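Local coordinates for protein BtGH115A (PDB 5BY3) that acts as a 4-O-methyl-alpha-glucuronidase of glycoside hydrolase family 115, with specificity for decorated arabinogalactans, at residues S159-G164 against Q427-I431; Q94-L98 against Y118-I123. All blocks are in the same frame, centred on the assembly; numbering follows the deposited sequence.

How the interactions relate
From the N terminus, the chain first makes interaction 2, a short-range contact in which residues 118-123 of helix 113-126 pack on 94-98 after 19 intervening residues, which include strand 106-110 and the start of the helix. Interaction 1 opens later, so the two follow one another in series and neither nest nor cross. It brings residues 159-164 together with 427-431 across 262 intervening residues and so joins the first and last strands of the TIM barrel. The centres of the two interactions lie about 18 Å apart, but the sites touch where the N-terminal alpha/beta sheet meets the barrel: Gln94 bonds through NE2 to Glu161 O and through OE1 to Arg163 NH1 (both 2.8 Å), while Arg163 NH2 packs 3.5 Å from Tyr118 CE2.

Interaction 1: residues S159-G164 against Q427-I431; sequences SVEYRG and QKMWI
Residues 162-164 and 429-431 run as extended parallel strands, their axes 4.6 Å apart and their directions 5° apart, pairing Tyr162 with Met429, Arg163 with Trp430 and Gly164 with Ile431 (CA-CA 4.4, 4.8 and 4.9 Å). Just before them, Glu161 (-75/-42) and Lys428 (-91/-43) leave the extended region. Tyr162 N donates to Lys428 O (2.7 Å); Trp430 then bonds both Tyr162 and Gly164, Trp430 N donating to Tyr162 O (2.7 Å) and Gly164 N to Trp430 O (3.0 Å). Close CA-H...O contacts reinforce this, as from Met429 CA to Tyr162 O (3.2 Å). A water bridges Ser159 O (3.0 Å) and Gln427 O (2.7 Å) before the strands. This is the seam of a TIM barrel, where its first and eighth strands meet. On the face packed by helices 411-423 and 441-452, Trp430 (chi1 m) offers a flat apolar surface to Val160 (chi1 t), whose CG2 makes a CH-pi contact 3.7 Å from the six-membered ring centroid. On the other face, Tyr162 (chi1 m) sets CB 3.5 Å from CG of selenomethionine Met429. Lys428 points away at CB, yet its long chain curls back, bringing NZ 3.2 Å from Glu161 OE1 in a salt bridge with a weak hydrogen bond.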
loop_
_atom_site.group_PDB
_atom_site.type_symbol
_atom_site.label_atom_id
_atom_site.label_comp_id
_atom_site.label_asym_id
_atom_site.label_seq_id
_atom_site.Cartn_x
_atom_site.Cartn_y
_atom_site.Cartn_z
ATOM N N SER A 159 -3.328 -9.520 13.578
ATOM C CA SER A 159 -4.276 -10.108 12.641
ATOM C C SER A 159 -3.542 -10.832 11.488
ATOM O O SER A 159 -3.951 -11.910 11.067
ATOM C CB SER A 159 -5.165 -9.027 12.059
ATOM O OG SER A 159 -6.141 -8.572 12.984
ATOM N N VAL A 160 -2.450 -10.249 10.988
ATOM C CA VAL A 160 -1.673 -10.854 9.888
ATOM C C VAL A 160 -0.285 -11.240 10.392
ATOM O O VAL A 160 0.358 -10.461 11.141
ATOM C CB VAL A 160 -1.679 -9.946 8.631
ATOM C CG1 VAL A 160 -0.790 -10.482 7.494
ATOM C CG2 VAL A 160 -3.120 -9.754 8.136
ATOM N N GLU A 161 0.153 -12.453 10.025
ATOM C CA GLU A 161 1.376 -13.048 10.615
ATOM C C GLU A 161 2.692 -12.424 10.096
ATOM O O GLU A 161 3.617 -12.154 10.891
ATOM C CB GLU A 161 1.405 -14.592 10.508
ATOM C CG GLU A 161 2.253 -15.212 11.621
ATOM C CD GLU A 161 2.578 -16.701 11.499
ATOM O OE1 GLU A 161 2.105 -17.379 10.567
ATOM O OE2 GLU A 161 3.328 -17.203 12.373
ATOM N N TYR A 162 2.751 -12.186 8.788
ATOM C CA TYR A 162 3.879 -11.479 8.201
ATOM C C TYR A 162 3.411 -10.216 7.473
ATOM O O TYR A 162 2.523 -10.268 6.602
ATOM C CB TYR A 162 4.660 -12.385 7.253
ATOM C CG TYR A 162 5.377 -13.468 7.996
ATOM C CD1 TYR A 162 6.642 -13.235 8.538
ATOM C CD2 TYR A 162 4.777 -14.715 8.212
ATOM C CE1 TYR A 162 7.319 -14.230 9.235
ATOM C CE2 TYR A 162 5.437 -15.711 8.915
ATOM C CZ TYR A 162 6.710 -15.458 9.411
ATOM O OH TYR A 162 7.374 -16.422 10.097
ATOM N N ARG A 163 4.003 -9.073 7.836
ATOM C CA ARG A 163 3.580 -7.828 7.215
ATOM C C ARG A 163 4.764 -6.955 6.968
ATOM O O ARG A 163 5.681 -6.830 7.773
ATOM C CB ARG A 163 2.462 -7.147 8.015
ATOM C CG ARG A 163 2.760 -7.093 9.476
ATOM C CD ARG A 163 1.661 -7.461 10.475
ATOM N NE ARG A 163 2.414 -7.258 11.719
ATOM C CZ ARG A 163 3.106 -8.205 12.365
ATOM N NH1 ARG A 163 3.036 -9.497 11.991
ATOM N NH2 ARG A 163 3.822 -7.869 13.430
ATOM N N GLY A 164 4.776 -6.365 5.807
ATOM C CA GLY A 164 6.000 -5.711 5.451
ATOM C C GLY A 164 5.840 -4.891 4.230
ATOM O O GLY A 164 4.742 -4.803 3.657
ATOM N N GLN A 427 -4.513 -14.325 5.160
ATOM C CA GLN A 427 -4.204 -13.946 6.549
ATOM C C GLN A 427 -2.769 -14.234 6.998
ATOM O O GLN A 427 -2.386 -13.993 8.161
ATOM C CB GLN A 427 -5.156 -14.643 7.520
ATOM C CG GLN A 427 -6.642 -14.488 7.233
ATOM C CD GLN A 427 -7.533 -14.997 8.370
ATOM O OE1 GLN A 427 -7.062 -15.509 9.396
ATOM N NE2 GLN A 427 -8.829 -14.847 8.189
ATOM N N LYS A 428 -1.969 -14.770 6.103
ATOM C CA LYS A 428 -0.652 -15.185 6.515
ATOM C C LYS A 428 0.374 -14.045 6.313
ATOM O O LYS A 428 1.226 -13.788 7.187
ATOM C CB LYS A 428 -0.271 -16.473 5.749
ATOM C CG LYS A 428 1.031 -17.130 6.155
ATOM C CD LYS A 428 0.947 -17.858 7.488
ATOM C CE LYS A 428 2.204 -18.706 7.637
ATOM N NZ LYS A 428 2.002 -19.865 8.558
HETATM N N MSE A 429 0.277 -13.362 5.176
HETATM C CA MSE A 429 1.364 -12.547 4.703
HETATM C C MSE A 429 0.845 -11.442 3.821
HETATM O O MSE A 429 0.233 -11.693 2.768
HETATM C CB MSE A 429 2.317 -13.463 3.934
HETATM C CG MSE A 429 3.774 -13.031 3.919
HETATM SE SE MSE A 429 4.940 -14.314 2.960
HETATM C CE MSE A 429 4.788 -15.787 4.282
ATOM N N TRP A 430 1.096 -10.204 4.259
ATOM C CA TRP A 430 0.762 -8.998 3.493
ATOM C C TRP A 430 2.027 -8.189 3.227
ATOM O O TRP A 430 2.844 -7.930 4.132
ATOM C CB TRP A 430 -0.190 -8.137 4.290
ATOM C CG TRP A 430 -1.608 -8.593 4.414
ATOM C CD1 TRP A 430 -2.152 -9.807 4.064
ATOM C CD2 TRP A 430 -2.670 -7.828 4.972
ATOM N NE1 TRP A 430 -3.499 -9.821 4.334
ATOM C CE2 TRP A 430 -3.847 -8.620 4.891
ATOM C CE3 TRP A 430 -2.752 -6.528 5.505
ATOM C CZ2 TRP A 430 -5.089 -8.164 5.340
ATOM C CZ3 TRP A 430 -3.982 -6.069 5.948
ATOM C CH2 TRP A 430 -5.139 -6.887 5.870
ATOM N N ILE A 431 2.181 -7.803 1.978
ATOM C CA ILE A 431 3.366 -7.124 1.523
ATOM C C ILE A 431 2.948 -6.007 0.603
ATOM O O ILE A 431 2.258 -6.226 -0.453
ATOM C CB ILE A 431 4.350 -8.047 0.759
ATOM C CG1 ILE A 431 4.886 -9.189 1.634
ATOM C CG2 ILE A 431 5.478 -7.202 0.147
ATOM C CD1 ILE A 431 5.829 -8.820 2.782
HETATM O O HOH W 1 -2.557 -14.529 10.786
#

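Interaction 2: residues Q94-L98 against Y118-I123; sequences QAFML and YGILEI
Gln94 has left-handed helical backbone angles (53/43), after which the chain straightens into strand residues 96-98; residues 118-123 are helical. Strand and helix axes approach to 8.4 Å and cross at -38°, with Phe96 and Gly119 the nearest pair (CA-CA 5.4 Å). No hydrogen bond joins the two segments, so they are held by packing of side chains on one another and on the Gly119 backbone. Strand alternation directs Phe96 and Leu98 toward the helix and Met97 away from it; Ala95, just before the strand, also points away.

Phe96 (chi1 p, chi2 85°) lays a ring face against the helix backbone: Gly119 CA stands 3.5 Å from the ring centroid, 17° off its normal, as a CH-pi contact, and Phe96 CD2 is 3.3 Å from Gly119 N. Glycine suits this spot because an ideal CB would lie only 3.2 Å from Phe96 CB. This is helix-on-sheet packing in a mixed alpha/beta domain: helix 113-126 follows the antiparallel pair 96-100 and 106-110 and folds back over their sheet, with helix 38-55 alongside.

The Phe96 ring also meets Tyr118, just before the glycine, and Glu122, nearly one turn after it, CE2 lying 3.8 Å from Tyr118 CB and CZ 3.9 Å from Glu122 CB. Two residues along the strand, Leu98 (chi1 m, chi2 t) spreads its branched end: CD2 reaches Gly119 O (3.7 Å) and Ile123 CG1 (4.3 Å), and CD1 meets the aliphatic CG of Glu122 (3.8 Å). At the other end, Gln94 OE1 lies 4.0 Å from Tyr118 CE2, at the ring edge. That amide bonds to Glu161 and Arg163, while Tyr118 OH bonds to Ala208 O, just before barrel strand 210-212.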
loop_
_atom_site.group_PDB
_atom_site.type_symbol
_atom_site.label_atom_id
_atom_site.label_comp_id
_atom_site.label_asym_id
_atom_site.label_seq_id
_atom_site.Cartn_x
_atom_site.Cartn_y
_atom_site.Cartn_z
ATOM N N GLN A 94 3.605 -13.478 18.384
ATOM C CA GLN A 94 4.000 -12.045 18.293
ATOM C C GLN A 94 3.167 -11.124 19.215
ATOM O O GLN A 94 2.714 -10.036 18.805
ATOM C CB GLN A 94 3.942 -11.562 16.827
ATOM C CG GLN A 94 4.798 -12.314 15.827
ATOM C CD GLN A 94 4.496 -11.902 14.389
ATOM O OE1 GLN A 94 4.433 -10.714 14.077
ATOM N NE2 GLN A 94 4.282 -12.889 13.508
ATOM N N ALA A 95 2.937 -11.590 20.440
ATOM C CA ALA A 95 1.933 -11.000 21.319
ATOM C C ALA A 95 2.538 -10.417 22.578
ATOM O O ALA A 95 3.639 -10.799 22.957
ATOM C CB ALA A 95 0.838 -12.009 21.657
ATOM N N PHE A 96 1.830 -9.465 23.189
ATOM C CA PHE A 96 2.261 -8.849 24.425
ATOM C C PHE A 96 1.097 -8.478 25.313
ATOM O O PHE A 96 -0.028 -8.217 24.819
ATOM C CB PHE A 96 3.169 -7.638 24.182
ATOM C CG PHE A 96 2.482 -6.481 23.480
ATOM C CD1 PHE A 96 1.756 -5.549 24.193
ATOM C CD2 PHE A 96 2.629 -6.298 22.109
ATOM C CE1 PHE A 96 1.138 -4.484 23.553
ATOM C CE2 PHE A 96 2.029 -5.216 21.446
ATOM C CZ PHE A 96 1.273 -4.321 22.171
HETATM N N MSE A 97 1.411 -8.468 26.611
HETATM C CA MSE A 97 0.588 -7.971 27.691
HETATM C C MSE A 97 1.307 -6.806 28.323
HETATM O O MSE A 97 2.523 -6.861 28.614
HETATM C CB MSE A 97 0.497 -9.043 28.749
HETATM C CG MSE A 97 -0.781 -9.851 28.592
HETATM SE SE MSE A 97 -1.071 -10.742 30.318
HETATM C CE MSE A 97 -2.980 -11.241 30.200
ATOM N N LEU A 98 0.563 -5.722 28.513
ATOM C CA LEU A 98 1.016 -4.619 29.333
ATOM C C LEU A 98 0.153 -4.580 30.569
ATOM O O LEU A 98 -1.076 -4.646 30.475
ATOM C CB LEU A 98 0.839 -3.305 28.611
ATOM C CG LEU A 98 1.653 -2.930 27.400
ATOM C CD1 LEU A 98 1.283 -1.478 27.139
ATOM C CD2 LEU A 98 3.121 -3.051 27.726
ATOM N N TYR A 118 7.321 -5.468 20.501
ATOM C CA TYR A 118 6.129 -4.706 20.139
ATOM C C TYR A 118 5.471 -4.094 21.366
ATOM O O TYR A 118 4.939 -2.954 21.292
ATOM C CB TYR A 118 5.173 -5.569 19.326
ATOM C CG TYR A 118 5.732 -6.000 17.995
ATOM C CD1 TYR A 118 6.540 -5.126 17.251
ATOM C CD2 TYR A 118 5.440 -7.266 17.447
ATOM C CE1 TYR A 118 7.045 -5.475 16.023
ATOM C CE2 TYR A 118 5.958 -7.628 16.194
ATOM C CZ TYR A 118 6.770 -6.729 15.492
ATOM O OH TYR A 118 7.330 -7.011 14.245
ATOM N N GLY A 119 5.536 -4.835 22.489
ATOM C CA GLY A 119 5.120 -4.328 23.829
ATOM C C GLY A 119 5.820 -3.058 24.295
ATOM O O GLY A 119 5.176 -2.114 24.749
ATOM N N ILE A 120 7.151 -3.071 24.179
ATOM C CA ILE A 120 8.036 -1.923 24.437
ATOM C C ILE A 120 7.694 -0.696 23.584
ATOM O O ILE A 120 7.604 0.434 24.093
ATOM C CB ILE A 120 9.507 -2.328 24.196
ATOM C CG1 ILE A 120 9.892 -3.455 25.173
ATOM C CG2 ILE A 120 10.415 -1.099 24.299
ATOM C CD1 ILE A 120 11.260 -4.071 24.973
ATOM N N LEU A 121 7.506 -0.936 22.292
ATOM C CA LEU A 121 7.139 0.096 21.335
ATOM C C LEU A 121 5.706 0.573 21.473
ATOM O O LEU A 121 5.356 1.593 20.938
ATOM C CB LEU A 121 7.456 -0.367 19.916
ATOM C CG LEU A 121 8.986 -0.396 19.667
ATOM C CD1 LEU A 121 9.342 -0.975 18.320
ATOM C CD2 LEU A 121 9.650 0.965 19.799
ATOM N N GLU A 122 4.888 -0.144 22.229
ATOM C CA GLU A 122 3.531 0.296 22.536
ATOM C C GLU A 122 3.589 1.435 23.534
ATOM O O GLU A 122 2.735 2.346 23.526
ATOM C CB GLU A 122 2.723 -0.869 23.124
ATOM C CG GLU A 122 1.273 -0.597 23.483
ATOM C CD GLU A 122 0.455 0.063 22.373
ATOM O OE1 GLU A 122 0.552 -0.325 21.170
ATOM O OE2 GLU A 122 -0.324 0.970 22.734
ATOM N N ILE A 123 4.593 1.362 24.402
ATOM C CA ILE A 123 4.803 2.341 25.466
ATOM C C ILE A 123 5.230 3.611 24.782
ATOM O O ILE A 123 4.813 4.688 25.175
ATOM C CB ILE A 123 5.876 1.875 26.464
ATOM C CG1 ILE A 123 5.410 0.563 27.115
ATOM C CG2 ILE A 123 6.217 2.973 27.486
ATOM C CD1 ILE A 123 6.377 0.041 28.151
#